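Local atomic coordinates of sucrose 6(F)-phosphate phosphorylase (PDB entry 6S9V), a protein that is a phosphorylase of the alpha-amylase family, built on a closed barrel of eight parallel strands. Residues 286-292 / 459-465; 167-171 / 212-218; 443-448 / 488-493. All blocks are in the same frame, centred on the assembly; numbering follows the deposited sequence.

Contact 1: 286-292 / 459-465; sequences KSNEMLY and CRKDEIR. With SO4 (sulfate ion), chain G.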
loop_
_atom_site.group_PDB
_atom_site.type_symbol
_atom_site.label_atom_id
_atom_site.label_comp_id
_atom_site.label_asym_id
_atom_site.label_seq_id
_atom_site.Cartn_x
_atom_site.Cartn_y
_atom_site.Cartn_z
ATOM N N LYS A 286 14.469 -8.724 20.106
ATOM C CA LYS A 286 15.923 -8.738 19.988
ATOM C C LYS A 286 16.411 -10.060 19.408
ATOM O O LYS A 286 17.372 -10.663 19.895
ATOM C CB LYS A 286 16.590 -8.473 21.337
ATOM C CG LYS A 286 16.229 -7.147 21.953
ATOM C CD LYS A 286 17.008 -6.925 23.237
ATOM C CE LYS A 286 16.565 -5.652 23.942
ATOM N NZ LYS A 286 16.851 -4.424 23.142
ATOM N N SER A 287 15.733 -10.514 18.356
ATOM C CA SER A 287 16.085 -11.767 17.704
ATOM C C SER A 287 15.968 -11.600 16.200
ATOM O O SER A 287 14.946 -11.116 15.705
ATOM C CB SER A 287 15.175 -12.914 18.153
ATOM O OG SER A 287 15.362 -14.040 17.307
ATOM N N ASN A 288 16.986 -12.050 15.476
ATOM C CA ASN A 288 17.000 -11.927 14.028
ATOM C C ASN A 288 16.393 -13.137 13.324
ATOM O O ASN A 288 16.340 -13.148 12.090
ATOM C CB ASN A 288 18.440 -11.705 13.529
ATOM C CG ASN A 288 19.323 -12.942 13.679
ATOM O OD1 ASN A 288 18.840 -14.051 13.930
ATOM N ND2 ASN A 288 20.628 -12.759 13.495
ATOM N N GLU A 289 15.902 -14.131 14.072
ATOM C CA GLU A 289 15.646 -15.445 13.482
ATOM C C GLU A 289 14.537 -15.387 12.439
ATOM O O GLU A 289 14.672 -15.947 11.342
ATOM C CB GLU A 289 15.289 -16.454 14.579
ATOM C CG GLU A 289 16.459 -16.839 15.467
ATOM C CD GLU A 289 16.262 -18.163 16.202
ATOM O OE1 GLU A 289 15.659 -19.098 15.632
ATOM O OE2 GLU A 289 16.718 -18.265 17.360
ATOM N N MET A 290 13.430 -14.726 12.763
ATOM C CA MET A 290 12.339 -14.599 11.802
ATOM C C MET A 290 12.760 -13.770 10.598
ATOM O O MET A 290 12.448 -14.118 9.453
ATOM C CB MET A 290 11.129 -13.965 12.478
ATOM C CG MET A 290 9.881 -13.929 11.624
ATOM S SD MET A 290 8.517 -13.091 12.450
ATOM C CE MET A 290 7.249 -13.199 11.182
ATOM N N LEU A 291 13.464 -12.663 10.837
ATOM C CA LEU A 291 13.925 -11.813 9.745
ATOM C C LEU A 291 14.870 -12.573 8.827
ATOM O O LEU A 291 14.749 -12.512 7.597
ATOM C CB LEU A 291 14.611 -10.573 10.311
ATOM C CG LEU A 291 15.297 -9.647 9.300
ATOM C CD1 LEU A 291 14.275 -9.005 8.377
ATOM C CD2 LEU A 291 16.114 -8.588 10.045
ATOM N N TYR A 292 15.837 -13.284 9.410
ATOM C CA TYR A 292 16.786 -14.025 8.592
ATOM C C TYR A 292 16.085 -15.117 7.797
ATOM O O TYR A 292 16.398 -15.332 6.620
ATOM C CB TYR A 292 17.895 -14.592 9.469
ATOM C CG TYR A 292 19.110 -13.683 9.500
ATOM C CD1 TYR A 292 18.969 -12.317 9.720
ATOM C CD2 TYR A 292 20.386 -14.187 9.290
ATOM C CE1 TYR A 292 20.068 -11.473 9.743
ATOM C CE2 TYR A 292 21.495 -13.357 9.316
ATOM C CZ TYR A 292 21.327 -11.998 9.536
ATOM O OH TYR A 292 22.420 -11.167 9.554
ATOM N N CYS A 459 25.939 -14.101 11.933
ATOM C CA CYS A 459 26.066 -13.258 13.114
ATOM C C CYS A 459 25.278 -13.909 14.241
ATOM O O CYS A 459 24.577 -14.900 14.037
ATOM C CB CYS A 459 25.556 -11.840 12.844
ATOM S SG CYS A 459 23.818 -11.775 12.368
ATOM N N ARG A 460 25.412 -13.335 15.440
ATOM C CA ARG A 460 24.679 -13.797 16.610
ATOM C C ARG A 460 23.193 -13.485 16.466
ATOM O O ARG A 460 22.784 -12.613 15.700
ATOM C CB ARG A 460 25.244 -13.157 17.884
ATOM C CG ARG A 460 26.715 -13.484 18.145
ATOM C CD ARG A 460 26.891 -14.908 18.681
ATOM N NE ARG A 460 26.428 -15.005 20.065
ATOM C CZ ARG A 460 26.197 -16.141 20.713
ATOM N NH1 ARG A 460 26.369 -17.308 20.110
ATOM N NH2 ARG A 460 25.781 -16.107 21.972
ATOM N N LYS A 461 22.380 -14.225 17.225
ATOM C CA LYS A 461 20.934 -14.055 17.157
ATOM C C LYS A 461 20.508 -12.634 17.485
ATOM O O LYS A 461 19.526 -12.140 16.921
ATOM C CB LYS A 461 20.255 -15.019 18.136
ATOM C CG LYS A 461 18.743 -15.087 17.996
ATOM C CD LYS A 461 18.113 -16.038 19.020
ATOM C CE LYS A 461 18.238 -15.498 20.448
ATOM N NZ LYS A 461 17.599 -14.157 20.629
ATOM N N ASP A 462 21.230 -11.958 18.378
ATOM C CA ASP A 462 20.908 -10.584 18.746
ATOM C C ASP A 462 21.680 -9.563 17.923
ATOM O O ASP A 462 21.889 -8.433 18.376
ATOM C CB ASP A 462 21.140 -10.373 20.246
ATOM C CG ASP A 462 22.570 -10.659 20.678
ATOM O OD1 ASP A 462 23.438 -10.915 19.813
ATOM O OD2 ASP A 462 22.823 -10.635 21.907
ATOM N N GLU A 463 22.068 -9.922 16.701
ATOM C CA GLU A 463 22.730 -9.003 15.788
ATOM C C GLU A 463 22.057 -9.101 14.426
ATOM O O GLU A 463 21.314 -10.044 14.146
ATOM C CB GLU A 463 24.225 -9.318 15.654
ATOM C CG GLU A 463 25.016 -9.269 16.941
ATOM C CD GLU A 463 26.434 -9.788 16.770
ATOM O OE1 GLU A 463 26.690 -10.535 15.797
ATOM O OE2 GLU A 463 27.297 -9.458 17.606
ATOM N N ILE A 464 22.319 -8.105 13.584
ATOM C CA ILE A 464 21.924 -8.119 12.179
ATOM C C ILE A 464 23.130 -7.675 11.364
ATOM O O ILE A 464 23.714 -6.623 11.641
ATOM C CB ILE A 464 20.717 -7.199 11.915
ATOM C CG1 ILE A 464 19.469 -7.757 12.606
ATOM C CG2 ILE A 464 20.482 -7.034 10.417
ATOM C CD1 ILE A 464 18.328 -6.770 12.721
ATOM N N ARG A 465 23.500 -8.468 10.358
ATOM C CA ARG A 465 24.636 -8.132 9.500
ATOM C C ARG A 465 24.245 -8.406 8.059
ATOM O O ARG A 465 24.093 -9.567 7.670
ATOM C CB ARG A 465 25.886 -8.922 9.886
ATOM C CG ARG A 465 26.440 -8.560 11.252
ATOM C CD ARG A 465 27.849 -9.131 11.472
ATOM N NE ARG A 465 28.888 -8.308 10.857
ATOM C CZ ARG A 465 30.196 -8.474 11.053
ATOM N NH1 ARG A 465 30.636 -9.440 11.850
ATOM N NH2 ARG A 465 31.068 -7.677 10.450
HETATM S S SO4 G . 25.808 -12.285 22.722
HETATM O O1 SO4 G . 24.827 -13.334 22.458
HETATM O O2 SO4 G . 26.550 -12.595 23.941
HETATM O O3 SO4 G . 26.728 -12.199 21.590
HETATM O O4 SO4 G . 25.128 -11.003 22.896
#

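Contact 2: 167-171 / 212-218; sequences VWTTF and AVGYVIK. With SO4 (sulfate ion), chain D.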
loop_
_atom_site.group_PDB
_atom_site.type_symbol
_atom_site.label_atom_id
_atom_site.label_comp_id
_atom_site.label_asym_id
_atom_site.label_seq_id
_atom_site.Cartn_x
_atom_site.Cartn_y
_atom_site.Cartn_z
ATOM N N VAL A 167 -27.087 -4.128 -5.950
ATOM C CA VAL A 167 -25.838 -4.253 -6.685
ATOM C C VAL A 167 -24.739 -4.595 -5.689
ATOM O O VAL A 167 -24.810 -4.248 -4.505
ATOM C CB VAL A 167 -25.462 -2.980 -7.479
ATOM C CG1 VAL A 167 -26.542 -2.652 -8.495
ATOM C CG2 VAL A 167 -25.224 -1.818 -6.538
ATOM N N TRP A 168 -23.713 -5.277 -6.180
ATOM C CA TRP A 168 -22.626 -5.716 -5.321
ATOM C C TRP A 168 -21.817 -4.522 -4.825
ATOM O O TRP A 168 -21.445 -3.632 -5.600
ATOM C CB TRP A 168 -21.737 -6.696 -6.086
ATOM C CG TRP A 168 -21.092 -7.727 -5.224
ATOM C CD1 TRP A 168 -19.807 -7.739 -4.762
ATOM C CD2 TRP A 168 -21.727 -8.887 -4.680
ATOM N NE1 TRP A 168 -19.595 -8.853 -3.982
ATOM C CE2 TRP A 168 -20.762 -9.571 -3.913
ATOM C CE3 TRP A 168 -23.018 -9.417 -4.771
ATOM C CZ2 TRP A 168 -21.046 -10.764 -3.248
ATOM C CZ3 TRP A 168 -23.299 -10.603 -4.108
ATOM C CH2 TRP A 168 -22.315 -11.261 -3.355
ATOM N N THR A 169 -21.542 -4.513 -3.518
ATOM C CA THR A 169 -20.715 -3.480 -2.891
ATOM C C THR A 169 -19.875 -4.200 -1.838
ATOM O O THR A 169 -20.356 -4.460 -0.730
ATOM C CB THR A 169 -21.554 -2.358 -2.281
ATOM O OG1 THR A 169 -22.429 -2.877 -1.267
ATOM C CG2 THR A 169 -22.396 -1.684 -3.362
ATOM N N THR A 170 -18.636 -4.543 -2.203
ATOM C CA THR A 170 -17.750 -5.260 -1.289
ATOM C C THR A 170 -17.420 -4.421 -0.063
ATOM O O THR A 170 -17.348 -4.945 1.052
ATOM C CB THR A 170 -16.460 -5.654 -2.015
ATOM O OG1 THR A 170 -16.752 -6.610 -3.038
ATOM C CG2 THR A 170 -15.442 -6.239 -1.047
ATOM N N PHE A 171 -17.189 -3.125 -0.257
ATOM C CA PHE A 171 -16.772 -2.215 0.796
ATOM C C PHE A 171 -17.818 -1.128 1.005
ATOM O O PHE A 171 -18.638 -0.846 0.131
ATOM C CB PHE A 171 -15.432 -1.550 0.456
ATOM C CG PHE A 171 -14.328 -2.516 0.194
ATOM C CD1 PHE A 171 -13.665 -3.112 1.244
ATOM C CD2 PHE A 171 -13.951 -2.831 -1.108
ATOM C CE1 PHE A 171 -12.631 -3.992 1.016
ATOM C CE2 PHE A 171 -12.924 -3.724 -1.342
ATOM C CZ PHE A 171 -12.270 -4.314 -0.278
ATOM N N ALA A 212 -7.259 -3.271 -4.065
ATOM C CA ALA A 212 -8.253 -4.302 -3.784
ATOM C C ALA A 212 -8.418 -5.255 -4.966
ATOM O O ALA A 212 -9.499 -5.791 -5.202
ATOM C CB ALA A 212 -9.601 -3.675 -3.406
ATOM N N VAL A 213 -7.333 -5.498 -5.705
ATOM C CA VAL A 213 -7.448 -6.306 -6.915
ATOM C C VAL A 213 -7.919 -7.718 -6.585
ATOM O O VAL A 213 -8.600 -8.361 -7.397
ATOM C CB VAL A 213 -6.106 -6.314 -7.678
ATOM C CG1 VAL A 213 -5.031 -7.053 -6.895
ATOM C CG2 VAL A 213 -6.293 -6.923 -9.074
ATOM N N GLY A 214 -7.629 -8.206 -5.380
ATOM C CA GLY A 214 -8.042 -9.552 -5.029
ATOM C C GLY A 214 -9.540 -9.768 -5.041
ATOM O O GLY A 214 -9.992 -10.919 -5.066
ATOM N N TYR A 215 -10.328 -8.690 -5.040
ATOM C CA TYR A 215 -11.776 -8.795 -4.929
ATOM C C TYR A 215 -12.510 -8.761 -6.264
ATOM O O TYR A 215 -13.737 -8.896 -6.274
ATOM C CB TYR A 215 -12.304 -7.667 -4.040
ATOM C CG TYR A 215 -11.839 -7.792 -2.621
ATOM C CD1 TYR A 215 -12.540 -8.566 -1.713
ATOM C CD2 TYR A 215 -10.672 -7.169 -2.195
ATOM C CE1 TYR A 215 -12.119 -8.696 -0.415
ATOM C CE2 TYR A 215 -10.233 -7.302 -0.889
ATOM C CZ TYR A 215 -10.969 -8.065 -0.005
ATOM O OH TYR A 215 -10.554 -8.217 1.299
ATOM N N VAL A 216 -11.806 -8.610 -7.390
ATOM C CA VAL A 216 -12.512 -8.291 -8.625
ATOM C C VAL A 216 -13.314 -9.465 -9.183
ATOM O O VAL A 216 -14.286 -9.238 -9.914
ATOM C CB VAL A 216 -11.561 -7.765 -9.725
ATOM C CG1 VAL A 216 -10.916 -6.456 -9.280
ATOM C CG2 VAL A 216 -10.508 -8.812 -10.132
ATOM N N ILE A 217 -12.969 -10.710 -8.856
ATOM C CA ILE A 217 -13.702 -11.866 -9.367
ATOM C C ILE A 217 -14.696 -12.336 -8.311
ATOM O O ILE A 217 -14.309 -12.738 -7.205
ATOM C CB ILE A 217 -12.762 -13.016 -9.770
ATOM C CG1 ILE A 217 -11.761 -12.560 -10.837
ATOM C CG2 ILE A 217 -13.576 -14.220 -10.270
ATOM C CD1 ILE A 217 -12.393 -11.995 -12.108
ATOM N N LYS A 218 -15.975 -12.302 -8.663
ATOM C CA LYS A 218 -17.035 -12.869 -7.844
ATOM C C LYS A 218 -17.470 -14.183 -8.475
ATOM O O LYS A 218 -17.712 -14.244 -9.685
ATOM C CB LYS A 218 -18.226 -11.922 -7.728
ATOM C CG LYS A 218 -18.008 -10.733 -6.789
ATOM C CD LYS A 218 -16.974 -9.767 -7.342
ATOM C CE LYS A 218 -16.998 -8.461 -6.582
ATOM N NZ LYS A 218 -15.916 -7.548 -7.009
HETATM S S SO4 D . -8.446 -5.518 2.749
HETATM O O1 SO4 D . -8.265 -6.784 2.027
HETATM O O2 SO4 D . -9.681 -5.536 3.526
HETATM O O3 SO4 D . -7.306 -5.332 3.638
HETATM O O4 SO4 D . -8.527 -4.413 1.803
#

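Contact 3: 443-448 / 488-493; sequences FRNEYE and IDYINE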
loop_
_atom_site.group_PDB
_atom_site.type_symbol
_atom_site.label_atom_id
_atom_site.label_comp_id
_atom_site.label_asym_id
_atom_site.label_seq_id
_atom_site.Cartn_x
_atom_site.Cartn_y
_atom_site.Cartn_z
ATOM N N PHE A 443 21.728 8.296 2.149
ATOM C CA PHE A 443 22.737 7.260 1.970
ATOM C C PHE A 443 22.204 6.123 1.104
ATOM O O PHE A 443 22.893 5.650 0.189
ATOM C CB PHE A 443 23.210 6.705 3.311
ATOM C CG PHE A 443 24.317 5.690 3.170
ATOM C CD1 PHE A 443 25.630 6.101 3.008
ATOM C CD2 PHE A 443 24.036 4.334 3.162
ATOM C CE1 PHE A 443 26.661 5.170 2.849
ATOM C CE2 PHE A 443 25.058 3.398 3.020
ATOM C CZ PHE A 443 26.368 3.821 2.867
ATOM N N ARG A 444 20.968 5.687 1.365
ATOM C CA ARG A 444 20.358 4.618 0.574
ATOM C C ARG A 444 20.146 5.030 -0.883
ATOM O O ARG A 444 20.140 4.170 -1.778
ATOM C CB ARG A 444 19.040 4.200 1.232
ATOM C CG ARG A 444 18.230 3.170 0.482
ATOM C CD ARG A 444 18.991 1.882 0.224
ATOM N NE ARG A 444 18.115 0.899 -0.411
ATOM C CZ ARG A 444 17.718 0.963 -1.681
ATOM N NH1 ARG A 444 18.129 1.956 -2.451
ATOM N NH2 ARG A 444 16.905 0.038 -2.177
ATOM N N ASN A 445 19.956 6.327 -1.144
ATOM C CA ASN A 445 19.809 6.800 -2.517
ATOM C C ASN A 445 21.143 7.026 -3.210
ATOM O O ASN A 445 21.214 6.949 -4.442
ATOM C CB ASN A 445 19.025 8.110 -2.567
ATOM C CG ASN A 445 17.572 7.922 -2.226
ATOM O OD1 ASN A 445 17.052 6.805 -2.287
ATOM N ND2 ASN A 445 16.899 9.017 -1.863
ATOM N N GLU A 446 22.195 7.340 -2.456
ATOM C CA GLU A 446 23.450 7.773 -3.052
ATOM C C GLU A 446 24.470 6.654 -3.177
ATOM O O GLU A 446 25.231 6.626 -4.150
ATOM C CB GLU A 446 24.086 8.903 -2.225
ATOM C CG GLU A 446 23.326 10.225 -2.205
ATOM C CD GLU A 446 23.857 11.187 -1.141
ATOM O OE1 GLU A 446 24.706 10.762 -0.332
ATOM O OE2 GLU A 446 23.437 12.367 -1.117
ATOM N N TYR A 447 24.518 5.723 -2.231
ATOM C CA TYR A 447 25.613 4.766 -2.219
ATOM C C TYR A 447 25.365 3.657 -3.233
ATOM O O TYR A 447 24.329 2.991 -3.205
ATOM C CB TYR A 447 25.828 4.191 -0.826
ATOM C CG TYR A 447 27.208 3.580 -0.722
ATOM C CD1 TYR A 447 28.345 4.380 -0.759
ATOM C CD2 TYR A 447 27.375 2.209 -0.649
ATOM C CE1 TYR A 447 29.615 3.823 -0.696
ATOM C CE2 TYR A 447 28.632 1.649 -0.580
ATOM C CZ TYR A 447 29.743 2.453 -0.605
ATOM O OH TYR A 447 30.985 1.876 -0.550
ATOM N N GLU A 448 26.343 3.437 -4.105
ATOM C CA GLU A 448 26.130 2.629 -5.300
ATOM C C GLU A 448 25.985 1.140 -5.009
ATOM O O GLU A 448 25.444 0.412 -5.853
ATOM C CB GLU A 448 27.289 2.876 -6.268
ATOM C CG GLU A 448 27.432 4.337 -6.720
ATOM C CD GLU A 448 28.217 5.238 -5.746
ATOM O OE1 GLU A 448 28.393 4.880 -4.555
ATOM O OE2 GLU A 448 28.664 6.323 -6.191
ATOM N N ILE A 488 26.888 1.490 9.724
ATOM C CA ILE A 488 27.101 1.086 8.337
ATOM C C ILE A 488 28.573 1.309 8.023
ATOM O O ILE A 488 29.054 2.452 8.024
ATOM C CB ILE A 488 26.201 1.856 7.364
ATOM C CG1 ILE A 488 24.731 1.536 7.634
ATOM C CG2 ILE A 488 26.581 1.511 5.921
ATOM C CD1 ILE A 488 23.762 2.341 6.792
ATOM N N ASP A 489 29.295 0.217 7.776
ATOM C CA ASP A 489 30.678 0.275 7.327
ATOM C C ASP A 489 30.671 0.280 5.804
ATOM O O ASP A 489 30.093 -0.621 5.190
ATOM C CB ASP A 489 31.477 -0.923 7.837
ATOM C CG ASP A 489 31.759 -0.853 9.326
ATOM O OD1 ASP A 489 31.785 0.261 9.883
ATOM O OD2 ASP A 489 31.967 -1.919 9.935
ATOM N N TYR A 490 31.290 1.288 5.197
ATOM C CA TYR A 490 31.242 1.412 3.747
ATOM C C TYR A 490 32.577 1.920 3.226
ATOM O O TYR A 490 33.423 2.406 3.978
ATOM C CB TYR A 490 30.098 2.335 3.303
ATOM C CG TYR A 490 30.323 3.795 3.611
ATOM C CD1 TYR A 490 29.991 4.324 4.850
ATOM C CD2 TYR A 490 30.865 4.647 2.658
ATOM C CE1 TYR A 490 30.192 5.661 5.135
ATOM C CE2 TYR A 490 31.076 5.986 2.931
ATOM C CZ TYR A 490 30.736 6.488 4.174
ATOM O OH TYR A 490 30.944 7.812 4.457
ATOM N N ILE A 491 32.753 1.792 1.911
ATOM C CA ILE A 491 33.978 2.193 1.225
ATOM C C ILE A 491 33.734 3.564 0.609
ATOM O O ILE A 491 32.825 3.730 -0.213
ATOM C CB ILE A 491 34.380 1.174 0.145
ATOM C CG1 ILE A 491 34.545 -0.228 0.739
ATOM C CG2 ILE A 491 35.651 1.634 -0.558
ATOM C CD1 ILE A 491 35.577 -0.333 1.836
ATOM N N ASN A 492 34.537 4.551 0.999
ATOM C CA ASN A 492 34.335 5.916 0.527
ATOM C C ASN A 492 34.970 6.077 -0.857
ATOM O O ASN A 492 35.468 5.119 -1.453
ATOM C CB ASN A 492 34.885 6.908 1.552
ATOM C CG ASN A 492 36.400 6.844 1.689
ATOM O OD1 ASN A 492 37.101 6.239 0.876
ATOM N ND2 ASN A 492 36.912 7.461 2.746
ATOM N N GLU A 493 34.958 7.301 -1.390
ATOM C CA GLU A 493 35.451 7.529 -2.743
ATOM C C GLU A 493 36.949 7.272 -2.865
ATOM O O GLU A 493 37.425 6.957 -3.962
ATOM C CB GLU A 493 35.127 8.962 -3.179
ATOM C CG GLU A 493 33.685 9.193 -3.628
ATOM C CD GLU A 493 33.345 8.480 -4.925
ATOM O OE1 GLU A 493 34.261 8.272 -5.750
ATOM O OE2 GLU A 493 32.161 8.138 -5.125
#

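Contact 1: 286-292 / 459-465
A single asparagine, N288, uses both its backbone and its side chain to hold the type I beta turn R460 to E463. N288 N donates to K461 O at 2.9 Å, and N288 ND2 donates to E463 O at 2.9 Å. This turn leads into strand 463-470 of the antiparallel sheet that packs beside the barrel. Opposite it lies the start of helix 289-295, where S287 caps: E289 N donates to S287 OG at 3.3 Å. S287 CA and D462 CA are 5.1 Å apart. Further along the strand, L291 CD2 meets I464 CD1 at 3.9 Å, and I381 of helix 372-384 adds to this apolar patch. K461 lays its aliphatic chain over S287 and E289. R460 binds a sulfate ion, probably from the crystallisation liquor, that K482 also holds. Y292 OH is hydrogen-bonded to the backbone O of E457 and also accepts from R465 N at 3.0 Å. The sulfur of C459 lies 4.7 Å from the Y292 ring centroid, obliquely placed, with SG 3.2 Å from Y292 OH.

Contact 2: 167-171 / 212-218
Aromatic contacts come first. The rings of F171 and Y215 form a T-shaped pair, with the edge of F171 directed at the face of Y215. Their centroids are 5.1 Å apart and their planes meet at 75°. The closest atoms are F171 CZ and Y215 CE2, at 3.7 Å. F171 also meets the ring of H101, and Y215 meets F225 edge-to-face.

CH-pi and apolar contacts fill the rest. K218 crosses one face of W168, and its CG lies 4.1 Å from the centroid of the five-membered ring. T170 CG2 sits 3.8 Å from Y215 CD1, and F171 CE2 sits 3.9 Å from A212 CB.

No hydrogen bond joins the two segments directly. The polar link runs through D181, which makes a salt bridge with K218 NZ and accepts from T170 OG1. K218 NZ also donates to Y215 O at 2.7 Å, so the lysine folds back on its own loop. Y215 OH donates to sulfate O1 at 2.8 Å. H358 and R148 bind the same ion, probably from the crystallisation liquor.

The nearest atoms of the F171 side chain and a bound BTB are about 3 Å apart. F171 thus borders the BTB site, and the loop 212-218 packs against F171 at the C-terminal end of TIM-barrel strand 207-210, where alpha-amylase family members carry their active site.

Contact 3: 443-448 / 488-493
The ring of Y490 meets the neighbouring rings of F443 and Y447, so that the three make a triangular aromatic cluster. F443 is in the last turn of helix 432-446 and Y447 just after it. F443 turns its edge to the face of Y490, with centroids 5.3 Å apart and planes at 63°. Y490 in turn points its edge at the face of Y447 in an offset edge-to-face pair, centroids 5.4 Å apart. Y447 CE1 and Y490 CD2 approach to 3.7 Å, while Y490 CB covers one face of the Y447 ring. I488 fills the space beside F443, with I488 CG2 3.8 Å from F443 CE2. Y447 reaches the strand backbone, where its OH donates to I491 O at 2.6 Å. R474 N of the adjoining strand also donates to Y447 OH. Strand 485-491 runs between strands 473-480 and 497-501 of the five-stranded antiparallel sheet. The helix end packs on one face of this sheet, touching C475 on one flanking strand and Y500 on the other.

Overall arrangement
From the N terminus, contact 2 comes first. It closes a loop within the barrel domain, from strand 164-168, through strand 179-181, helix 187-202 and barrel strand 207-210, to the loop beyond. It ends before contact 1 opens at 286-292. Contact 1 then spans the rest of the barrel to reach the C-terminal sheet at 459-465. Contact 3 opens at 443-448, inside that span, and closes at 488-493, beyond it, so contacts 1 and 3 cross. Contact 3 ties the end of helix 432-446 to strand 485-491. Both reach the same antiparallel sheet, with centres 23 Å apart. Contact 2 lies across the centre of the chain, about 40 and 45 Å from them, centre to centre.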